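Local coordinates for protein predicted DNA-binding transcriptional regulator (Aliivibrio fischeri ES114, PDB 7DWN) that probably binds regulatory DNA as a tetrameric transcriptional regulator of the LysR family, pairing an N-terminal winged helix-turn-helix domain with a C-terminal effector-binding-type domain, at residues A[9-14]-A[47-52]; A[5-10]-A[39-44]; A[18-23]-A[33-38]; A[85-90]-A[94-99]. All coordinates share one frame; numbering follows the deposited sequence.

Contact 1: A[9-14]-A[47-52]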
# COMPACT_ATOMS: atom_id res chain seq x y z
N GLU A 9 20.18 -17.30 5.47
CA GLU A 9 19.81 -18.38 4.56
C GLU A 9 20.05 -19.76 5.19
O GLU A 9 19.23 -20.68 5.01
CB GLU A 9 20.56 -18.25 3.24
CG GLU A 9 19.84 -17.38 2.22
CD GLU A 9 18.47 -17.94 1.82
OE1 GLU A 9 18.28 -19.17 1.92
OE2 GLU A 9 17.60 -17.14 1.41
N ASP A 10 21.16 -19.91 5.92
CA ASP A 10 21.40 -21.14 6.69
C ASP A 10 20.19 -21.48 7.56
O ASP A 10 19.70 -22.61 7.54
CB ASP A 10 22.64 -20.98 7.57
CG ASP A 10 23.92 -20.79 6.76
OD1 ASP A 10 23.97 -21.26 5.61
OD2 ASP A 10 24.86 -20.17 7.29
N PHE A 11 19.72 -20.49 8.32
CA PHE A 11 18.63 -20.74 9.26
C PHE A 11 17.32 -21.04 8.54
O PHE A 11 16.54 -21.88 8.99
CB PHE A 11 18.46 -19.54 10.19
CG PHE A 11 17.38 -19.72 11.21
CD1 PHE A 11 17.56 -20.57 12.28
CD2 PHE A 11 16.18 -19.05 11.09
CE1 PHE A 11 16.57 -20.75 13.22
CE2 PHE A 11 15.17 -19.22 12.02
CZ PHE A 11 15.37 -20.07 13.10
N LEU A 12 17.06 -20.36 7.41
CA LEU A 12 15.83 -20.66 6.66
C LEU A 12 15.84 -22.10 6.15
O LEU A 12 14.84 -22.83 6.27
CB LEU A 12 15.67 -19.67 5.51
CG LEU A 12 15.37 -18.22 5.89
CD1 LEU A 12 15.44 -17.30 4.67
CD2 LEU A 12 14.01 -18.10 6.56
N VAL A 13 16.96 -22.53 5.57
CA VAL A 13 17.05 -23.91 5.08
C VAL A 13 16.90 -24.90 6.23
O VAL A 13 16.18 -25.90 6.12
CB VAL A 13 18.37 -24.12 4.31
CG1 VAL A 13 18.55 -25.59 3.98
CG2 VAL A 13 18.37 -23.28 3.04
N LEU A 14 17.57 -24.63 7.35
CA LEU A 14 17.45 -25.50 8.52
C LEU A 14 16.01 -25.57 9.00
O LEU A 14 15.54 -26.63 9.43
CB LEU A 14 18.37 -25.01 9.64
CG LEU A 14 18.32 -25.80 10.95
CD1 LEU A 14 18.86 -27.21 10.74
CD2 LEU A 14 19.09 -25.07 12.04
N ALA A 47 19.88 -15.47 21.42
CA ALA A 47 18.90 -16.46 21.83
C ALA A 47 19.15 -17.76 21.07
O ALA A 47 19.57 -17.74 19.92
CB ALA A 47 17.47 -15.98 21.59
N GLU A 48 18.86 -18.87 21.74
CA GLU A 48 18.85 -20.17 21.09
C GLU A 48 17.66 -20.22 20.13
O GLU A 48 16.51 -20.19 20.55
CB GLU A 48 18.75 -21.29 22.12
CG GLU A 48 19.74 -21.16 23.27
CD GLU A 48 19.55 -22.23 24.33
OE1 GLU A 48 19.97 -23.38 24.09
OE2 GLU A 48 18.97 -21.91 25.39
N LEU A 49 17.95 -20.29 18.83
CA LEU A 49 16.91 -20.33 17.82
C LEU A 49 16.43 -21.74 17.51
O LEU A 49 15.41 -21.90 16.84
CB LEU A 49 17.41 -19.68 16.52
CG LEU A 49 17.92 -18.24 16.63
CD1 LEU A 49 18.47 -17.76 15.30
CD2 LEU A 49 16.81 -17.32 17.12
N VAL A 50 17.12 -22.76 18.01
CA VAL A 50 16.89 -24.14 17.59
C VAL A 50 17.21 -25.07 18.76
O VAL A 50 18.19 -24.87 19.48
CB VAL A 50 17.75 -24.48 16.35
CG1 VAL A 50 18.18 -25.93 16.36
CG2 VAL A 50 17.00 -24.15 15.07
N ASP A 51 16.36 -26.08 18.95
CA ASP A 51 16.63 -27.15 19.91
C ASP A 51 17.39 -28.25 19.18
O ASP A 51 16.84 -28.93 18.31
CB ASP A 51 15.33 -27.68 20.51
CG ASP A 51 15.57 -28.67 21.64
OD1 ASP A 51 16.74 -28.90 22.00
OD2 ASP A 51 14.58 -29.22 22.17
N ARG A 52 18.66 -28.42 19.54
CA ARG A 52 19.54 -29.37 18.87
C ARG A 52 19.45 -30.78 19.44
O ARG A 52 19.98 -31.71 18.82
CB ARG A 52 20.99 -28.90 18.95
CG ARG A 52 21.27 -27.60 18.23
CD ARG A 52 22.68 -27.11 18.54
NE ARG A 52 23.04 -25.93 17.75
CZ ARG A 52 22.66 -24.69 18.05
NH1 ARG A 52 21.91 -24.46 19.12
NH2 ARG A 52 23.04 -23.68 17.28
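Phe11 and Leu49 mark where the helical segment 9-14 comes nearest the mostly loop-like segment 47-52, their CA atoms 8.7 Å apart, so the two backbones stand well separated and side chains fill the gap. The arrangement belongs to the winged helix-turn-helix domain of LysR regulators: the first helix, 5-17, is packed against the chain that enters the wing, where residue Asp51 pairs through its backbone with Glu58. The contact is apolar and buried. Phe11 swings its ring out of the helix with CG anti to the backbone N (chi1 -179°), which carries CE1 to within 3.6 Å of Leu49 CB. The two side chains meet at a slant: Leu49 CD1 stands over one face of the ring, displaced toward the rim, while the carbonyl oxygen Leu49 O lies at the ring edge, in its plane. One residue and one helical turn further on, Val50 and Leu14 extend the same layer. Val50 CG2 reaches past the phenyl ring, 3.9 Å from Phe11 CE1, the two side chains running by each other in opposite directions. Beyond this layer, Phe11 also touches Leu41 of helix 31-45 and Arg67 of helix 61-83, Val50 touches Phe20 of helix 20-26, and Leu49 packs on Ile84 of the second subunit. Glu42 accepts a hydrogen bond from the backbone N of Leu49, fixing the strand entry to helix 31-45. Leu14 and Val50 meet tip to tip, with Leu14 CD2 3.8 Å from Val50 CG2.

Contact 2: A[5-10]-A[39-44]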
# COMPACT_ATOMS: atom_id res chain seq x y z
N SER A 5 24.26 -12.30 6.22
CA SER A 5 23.06 -12.77 5.53
C SER A 5 23.12 -14.26 5.22
O SER A 5 22.08 -14.94 5.19
CB SER A 5 22.86 -11.97 4.24
OG SER A 5 23.95 -12.13 3.36
N LYS A 6 24.32 -14.79 4.97
CA LYS A 6 24.45 -16.22 4.74
C LYS A 6 23.94 -17.01 5.94
O LYS A 6 23.39 -18.11 5.76
CB LYS A 6 25.90 -16.58 4.43
CG LYS A 6 26.85 -16.52 5.61
CD LYS A 6 28.25 -16.96 5.20
CE LYS A 6 29.17 -17.06 6.40
NZ LYS A 6 30.56 -17.41 6.00
N TRP A 7 24.06 -16.46 7.15
CA TRP A 7 23.47 -17.10 8.32
C TRP A 7 21.95 -17.11 8.23
O TRP A 7 21.31 -18.08 8.64
CB TRP A 7 23.92 -16.39 9.60
CG TRP A 7 25.39 -16.42 9.84
CD1 TRP A 7 26.32 -17.20 9.21
CD2 TRP A 7 26.12 -15.62 10.78
NE1 TRP A 7 27.57 -16.94 9.70
CE2 TRP A 7 27.48 -15.97 10.67
CE3 TRP A 7 25.75 -14.63 11.70
CZ2 TRP A 7 28.47 -15.37 11.45
CZ3 TRP A 7 26.73 -14.04 12.47
CH2 TRP A 7 28.08 -14.42 12.34
N LEU A 8 21.36 -16.03 7.70
CA LEU A 8 19.92 -16.00 7.51
C LEU A 8 19.47 -17.12 6.58
O LEU A 8 18.49 -17.83 6.87
CB LEU A 8 19.50 -14.63 6.96
CG LEU A 8 20.02 -13.41 7.72
CD1 LEU A 8 19.71 -12.12 6.97
CD2 LEU A 8 19.43 -13.36 9.12
N GLU A 9 20.18 -17.30 5.47
CA GLU A 9 19.81 -18.38 4.56
C GLU A 9 20.05 -19.76 5.19
O GLU A 9 19.23 -20.68 5.01
CB GLU A 9 20.56 -18.25 3.24
CG GLU A 9 19.84 -17.38 2.22
CD GLU A 9 18.47 -17.94 1.82
OE1 GLU A 9 18.28 -19.17 1.92
OE2 GLU A 9 17.60 -17.14 1.41
N ASP A 10 21.16 -19.91 5.92
CA ASP A 10 21.40 -21.14 6.69
C ASP A 10 20.19 -21.48 7.56
O ASP A 10 19.70 -22.61 7.54
CB ASP A 10 22.64 -20.98 7.57
CG ASP A 10 23.92 -20.79 6.76
OD1 ASP A 10 23.97 -21.26 5.61
OD2 ASP A 10 24.86 -20.17 7.29
N ARG A 39 25.25 -21.49 15.28
CA ARG A 39 25.58 -21.08 16.64
C ARG A 39 26.01 -19.62 16.69
O ARG A 39 25.67 -18.89 17.63
CB ARG A 39 26.68 -21.99 17.20
CG ARG A 39 27.01 -21.76 18.66
CD ARG A 39 25.82 -22.06 19.55
NE ARG A 39 26.14 -21.90 20.96
CZ ARG A 39 26.42 -22.91 21.78
NH1 ARG A 39 26.40 -24.16 21.33
NH2 ARG A 39 26.70 -22.68 23.06
N LEU A 40 26.77 -19.17 15.69
CA LEU A 40 27.18 -17.77 15.63
C LEU A 40 25.97 -16.86 15.42
O LEU A 40 25.89 -15.78 16.02
CB LEU A 40 28.20 -17.57 14.51
CG LEU A 40 29.59 -18.16 14.72
CD1 LEU A 40 30.45 -17.98 13.48
CD2 LEU A 40 30.26 -17.52 15.93
N LEU A 41 25.03 -17.28 14.57
CA LEU A 41 23.79 -16.52 14.42
C LEU A 41 23.04 -16.41 15.74
O LEU A 41 22.54 -15.34 16.09
CB LEU A 41 22.90 -17.17 13.35
CG LEU A 41 21.54 -16.50 13.15
CD1 LEU A 41 21.71 -15.06 12.69
CD2 LEU A 41 20.69 -17.29 12.17
N GLU A 42 22.97 -17.51 16.49
CA GLU A 42 22.28 -17.48 17.78
C GLU A 42 23.00 -16.58 18.77
O GLU A 42 22.36 -15.87 19.56
CB GLU A 42 22.15 -18.90 18.34
CG GLU A 42 21.19 -19.78 17.57
CD GLU A 42 21.20 -21.21 18.08
OE1 GLU A 42 22.29 -21.71 18.41
OE2 GLU A 42 20.11 -21.83 18.15
N ASP A 43 24.34 -16.59 18.75
CA ASP A 43 25.10 -15.70 19.62
C ASP A 43 24.89 -14.24 19.26
O ASP A 43 24.87 -13.37 20.14
CB ASP A 43 26.59 -16.05 19.56
CG ASP A 43 26.92 -17.33 20.29
OD1 ASP A 43 26.01 -17.92 20.91
OD2 ASP A 43 28.09 -17.76 20.23
N THR A 44 24.73 -13.94 17.96
CA THR A 44 24.53 -12.56 17.54
C THR A 44 23.13 -12.06 17.87
O THR A 44 22.96 -10.93 18.33
CB THR A 44 24.82 -12.41 16.05
OG1 THR A 44 26.04 -13.09 15.73
CG2 THR A 44 24.96 -10.95 15.68
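Trp7 carries this contact, laying its indole across helix 31-45 where the helix passes through Leu40, Leu41 and Thr44. The first kind of interaction is CH-pi: Leu40 CB sits over the six-membered ring of Trp7, 4.0 Å from its centroid and 23° off the ring normal. Leu40 CD1 adds to this at the outer end of the indole, 3.9 Å from Trp7 CZ2. The backbone N of Leu41 lies over the same ring system, also toward its rim, so the indole rests on the main chain of the helix as well as on its side chains. With CG anti to its own carbonyl carbon (chi1 -61°), the Trp7 ring runs out across the partner helix, bringing CZ3 to Thr44.

Plain apolar packing takes over nearer the Trp7 backbone, where Leu41 CB meets Trp7 CB at 4.0 Å. Leu41 CD2 makes a van der Waals contact with the backbone carbonyl, 3.7 Å from Trp7 O. The axes of the two short helical segments approach to 9.9 Å and cross at -112°, a steep crossing within the helix-turn-helix domain, where helix 5-17 lies against helix 31-45, which corresponds to the recognition helix of LysR-type regulators.

The polar side is served inside helix 31-45. Thr44 OG1 donates to Leu40 O over 2.7 Å, and Thr44 N reaches that oxygen from the opposite face of its carbonyl plane, so two bonds grip one acceptor. The hydroxyl bond keeps Thr44 OG1 beside the indole, 3.5 Å from Trp7 CZ3. Asp10, ending segment 5-10, forms salt bridges with Arg27 and Arg37; at its start Ser5 OG is hydrogen-bonded to Val3 N of the second subunit.

Contact 3: A[18-23]-A[33-38]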
# COMPACT_ATOMS: atom_id res chain seq x y z
N LYS A 18 14.72 -29.19 8.89
CA LYS A 18 14.74 -29.61 10.30
C LYS A 18 15.82 -30.65 10.58
O LYS A 18 15.66 -31.50 11.46
CB LYS A 18 13.37 -30.12 10.75
CG LYS A 18 12.28 -29.06 10.70
CD LYS A 18 10.95 -29.59 11.21
CE LYS A 18 9.89 -28.49 11.21
NZ LYS A 18 8.56 -28.98 11.70
N ASN A 19 16.92 -30.60 9.84
CA ASN A 19 18.05 -31.49 10.08
C ASN A 19 19.34 -30.75 9.75
O ASN A 19 19.44 -30.15 8.67
CB ASN A 19 17.95 -32.78 9.26
CG ASN A 19 19.03 -33.79 9.61
OD1 ASN A 19 20.15 -33.72 9.10
ND2 ASN A 19 18.70 -34.73 10.49
N PHE A 20 20.31 -30.80 10.66
CA PHE A 20 21.54 -30.03 10.49
C PHE A 20 22.35 -30.52 9.30
O PHE A 20 22.84 -29.71 8.49
CB PHE A 20 22.37 -30.09 11.77
CG PHE A 20 22.08 -28.98 12.74
CD1 PHE A 20 20.96 -29.01 13.54
CD2 PHE A 20 22.94 -27.89 12.84
CE1 PHE A 20 20.69 -27.99 14.43
CE2 PHE A 20 22.67 -26.86 13.72
CZ PHE A 20 21.55 -26.91 14.52
N SER A 21 22.52 -31.84 9.16
CA SER A 21 23.37 -32.37 8.09
C SER A 21 22.74 -32.13 6.72
O SER A 21 23.44 -31.76 5.77
CB SER A 21 23.63 -33.85 8.31
OG SER A 21 22.52 -34.64 7.92
N GLN A 22 21.43 -32.34 6.60
CA GLN A 22 20.76 -32.09 5.33
C GLN A 22 20.80 -30.61 4.97
O GLN A 22 21.05 -30.25 3.81
CB GLN A 22 19.32 -32.60 5.40
CG GLN A 22 19.22 -34.09 5.72
CD GLN A 22 17.80 -34.54 5.99
OE1 GLN A 22 16.87 -33.75 5.94
NE2 GLN A 22 17.63 -35.83 6.26
N ALA A 23 20.56 -29.73 5.95
CA ALA A 23 20.66 -28.30 5.70
C ALA A 23 22.07 -27.90 5.30
O ALA A 23 22.25 -27.00 4.47
CB ALA A 23 20.22 -27.52 6.94
N ALA A 33 30.80 -27.03 10.26
CA ALA A 33 30.81 -25.62 9.87
C ALA A 33 29.41 -25.03 9.86
O ALA A 33 29.21 -23.89 10.28
CB ALA A 33 31.48 -25.46 8.51
N PHE A 34 28.42 -25.80 9.39
CA PHE A 34 27.05 -25.31 9.40
C PHE A 34 26.52 -25.16 10.83
O PHE A 34 25.85 -24.17 11.15
CB PHE A 34 26.15 -26.25 8.60
CG PHE A 34 24.73 -25.77 8.49
CD1 PHE A 34 24.37 -24.89 7.49
CD2 PHE A 34 23.77 -26.20 9.39
CE1 PHE A 34 23.06 -24.45 7.38
CE2 PHE A 34 22.46 -25.76 9.29
CZ PHE A 34 22.11 -24.88 8.28
N SER A 35 26.80 -26.14 11.69
CA SER A 35 26.41 -26.01 13.09
C SER A 35 27.05 -24.77 13.71
O SER A 35 26.39 -24.04 14.46
CB SER A 35 26.80 -27.28 13.86
OG SER A 35 26.35 -27.21 15.20
N ARG A 36 28.31 -24.51 13.38
CA ARG A 36 28.99 -23.33 13.92
C ARG A 36 28.38 -22.04 13.39
O ARG A 36 28.28 -21.05 14.12
CB ARG A 36 30.49 -23.40 13.60
CG ARG A 36 31.30 -22.26 14.20
CD ARG A 36 31.20 -22.24 15.71
NE ARG A 36 31.99 -21.16 16.30
CZ ARG A 36 32.03 -20.87 17.59
NH1 ARG A 36 31.32 -21.59 18.45
NH2 ARG A 36 32.78 -19.87 18.03
N ARG A 37 27.97 -22.03 12.12
CA ARG A 37 27.32 -20.84 11.57
C ARG A 37 26.00 -20.55 12.28
O ARG A 37 25.70 -19.40 12.63
CB ARG A 37 27.11 -20.99 10.06
CG ARG A 37 28.36 -20.75 9.22
CD ARG A 37 28.35 -21.59 7.95
NE ARG A 37 27.30 -21.20 7.01
CZ ARG A 37 27.53 -20.72 5.80
NH1 ARG A 37 28.77 -20.57 5.36
NH2 ARG A 37 26.51 -20.39 5.01
N ILE A 38 25.20 -21.60 12.50
CA ILE A 38 23.94 -21.41 13.22
C ILE A 38 24.20 -20.94 14.65
O ILE A 38 23.49 -20.08 15.18
CB ILE A 38 23.10 -22.71 13.20
CG1 ILE A 38 22.70 -23.06 11.76
CG2 ILE A 38 21.86 -22.56 14.07
CD1 ILE A 38 21.76 -22.06 11.13
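Phe34 is the first residue of segment 33-38, on helix 31-45, to meet segment 18-23, in the helix-turn-helix unit that joins helix 20-26 to helix 31-45. Its CG is anti to the backbone N (chi1 -176°), which sends the ring toward the partner helix, where Phe34 CZ presses on Ala23 CB at 3.5 Å and the carbonyl carbon of Ala23 lies over one ring face. The side chains of Phe34 and Phe20 cross at about a right angle, with Phe20 CD2 in the plane of the Phe34 ring, 3.9 Å from Phe34 CD2. Ser35 follows: its CA stands at the edge of the Phe20 ring, 3.9 Å from Phe20 CE2, and its CB touches the same side of that ring. A turn later Ile38 closes the patch, Ile38 CB lying 4.2 Å from Phe20 CE2. At the start of helix 20-26, Asn19 is the N-cap: its OD1 accepts from Gln22 N, in the carbonyl plane on a lone pair (3.1 Å), and from Ser21 OG. Helix 5-17 closes over the pair, with Asp10 against Phe34 and Ile38 and Val17 against Ala23, while Arg52, just after strand 50-51, packs on Phe20 and Ile38.

Contact 4: A[85-90]-A[94-99]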
# COMPACT_ATOMS: atom_id res chain seq x y z
N SER A 85 20.53 -3.41 -10.10
CA SER A 85 21.15 -4.29 -11.09
C SER A 85 21.53 -3.52 -12.35
O SER A 85 22.71 -3.44 -12.73
CB SER A 85 20.20 -5.45 -11.41
OG SER A 85 20.70 -6.27 -12.46
N ASP A 86 20.52 -2.94 -13.02
CA ASP A 86 20.77 -2.18 -14.24
C ASP A 86 21.71 -1.00 -13.98
O ASP A 86 22.60 -0.72 -14.79
CB ASP A 86 19.45 -1.69 -14.83
CG ASP A 86 18.59 -2.82 -15.35
OD1 ASP A 86 19.13 -3.69 -16.07
OD2 ASP A 86 17.38 -2.85 -15.04
N LEU A 87 21.52 -0.30 -12.86
CA LEU A 87 22.38 0.84 -12.55
C LEU A 87 23.82 0.40 -12.33
O LEU A 87 24.76 1.07 -12.78
CB LEU A 87 21.86 1.57 -11.31
CG LEU A 87 20.43 2.09 -11.42
CD1 LEU A 87 20.05 2.88 -10.17
CD2 LEU A 87 20.28 2.94 -12.66
N SER A 88 24.02 -0.73 -11.65
CA SER A 88 25.38 -1.20 -11.38
C SER A 88 26.07 -1.67 -12.65
O SER A 88 27.28 -1.44 -12.82
CB SER A 88 25.34 -2.33 -10.35
OG SER A 88 24.61 -3.44 -10.84
N GLN A 89 25.34 -2.33 -13.55
CA GLN A 89 25.98 -2.84 -14.76
C GLN A 89 26.57 -1.73 -15.61
O GLN A 89 27.59 -1.94 -16.28
CB GLN A 89 24.98 -3.66 -15.58
CG GLN A 89 24.59 -4.97 -14.93
CD GLN A 89 23.50 -5.69 -15.70
OE1 GLN A 89 22.83 -5.10 -16.55
NE2 GLN A 89 23.31 -6.97 -15.40
N LEU A 90 25.97 -0.54 -15.59
CA LEU A 90 26.41 0.54 -16.47
C LEU A 90 27.39 1.50 -15.81
O LEU A 90 28.11 2.21 -16.52
CB LEU A 90 25.20 1.32 -16.99
CG LEU A 90 24.46 0.71 -18.18
CD1 LEU A 90 25.45 0.37 -19.28
CD2 LEU A 90 23.64 -0.51 -17.81
N VAL A 94 25.58 6.39 -14.83
CA VAL A 94 24.30 6.06 -15.44
C VAL A 94 23.30 7.18 -15.18
O VAL A 94 23.26 7.76 -14.08
CB VAL A 94 23.78 4.71 -14.92
CG1 VAL A 94 23.57 4.74 -13.41
CG2 VAL A 94 22.50 4.31 -15.64
N VAL A 95 22.52 7.52 -16.20
CA VAL A 95 21.48 8.53 -16.10
C VAL A 95 20.16 7.86 -16.48
O VAL A 95 20.01 7.38 -17.61
CB VAL A 95 21.76 9.75 -16.99
CG1 VAL A 95 20.72 10.83 -16.77
CG2 VAL A 95 23.16 10.28 -16.71
N GLN A 96 19.23 7.82 -15.53
CA GLN A 96 17.93 7.19 -15.73
C GLN A 96 17.00 8.22 -16.36
O GLN A 96 16.66 9.23 -15.74
CB GLN A 96 17.36 6.68 -14.41
CG GLN A 96 18.25 5.67 -13.71
CD GLN A 96 17.71 5.25 -12.36
OE1 GLN A 96 16.73 4.52 -12.28
NE2 GLN A 96 18.36 5.71 -11.30
N VAL A 97 16.58 7.96 -17.60
CA VAL A 97 15.73 8.87 -18.35
C VAL A 97 14.43 8.15 -18.68
O VAL A 97 14.45 7.16 -19.43
CB VAL A 97 16.41 9.38 -19.63
CG1 VAL A 97 15.43 10.19 -20.45
CG2 VAL A 97 17.64 10.20 -19.27
N ALA A 98 13.33 8.63 -18.14
CA ALA A 98 12.01 8.22 -18.60
C ALA A 98 11.61 9.14 -19.75
O ALA A 98 11.80 10.35 -19.68
CB ALA A 98 10.99 8.29 -17.47
N ALA A 99 11.07 8.55 -20.81
CA ALA A 99 10.80 9.33 -22.01
C ALA A 99 9.60 8.76 -22.75
O ALA A 99 9.34 7.55 -22.71
CB ALA A 99 12.02 9.36 -22.94
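Leu87 reaches from helix 85-90 to strand 94-99 and touches both Val94 and Gln96. Its CG is anti to the carbonyl carbon (chi1 -58°), a conformation that carries CD2 to the strand although the CB bond does not point straight there. Leu87 CD2 lies 3.8 Å from Val94 CG1 and 3.6 Å from Gln96 CG, wedged between two side chains of the same strand face. Val94 puts CG1 between its backbone N and carbonyl carbon (chi1 61°), which turns this methyl to Leu87. Gln96 runs extended beyond CG and crosses Leu87 at about a right angle, meeting Leu87 CD2 with CG and the amide carbon CD. Leu90, at the end of the helix, adds a backbone-near contact, its CB 4.2 Å from Val94 CB, while the tip of its side chain turns away from the strand. Helix and strand segments run at 140° to each other, joined by three residues. Strand 94-99 opens the effector-binding-type domain, pairing in parallel with strands 123-128 and 145-149, with helix 279-290 against Val95; helix 85-90 follows the long helix 61-83, and its Asp86 bonds to Ser197 and Ser198 of the third subunit.

In the fold
Contacts 1, 2 and 3 crowd into the N-terminal winged helix-turn-helix domain, their centres 8 to 10 Å apart. Contacts 1 and 2 both start from helix 5-17, and contacts 2 and 3 share helix 31-45; along the chain contact 3 lies within the span of the other two. The salt bridge from Asp10 to Arg37 ties helix 5-17 to helix 31-45, so three helices and the wing form one compact core that presumably presents helix 31-45 to DNA. Contact 4 comes later in the chain, 34 to 40 Å from the others by centres, beyond the long helix 61-83, where the linker enters the C-terminal domain. Contacts 1, 2 and 4 all touch the second subunit.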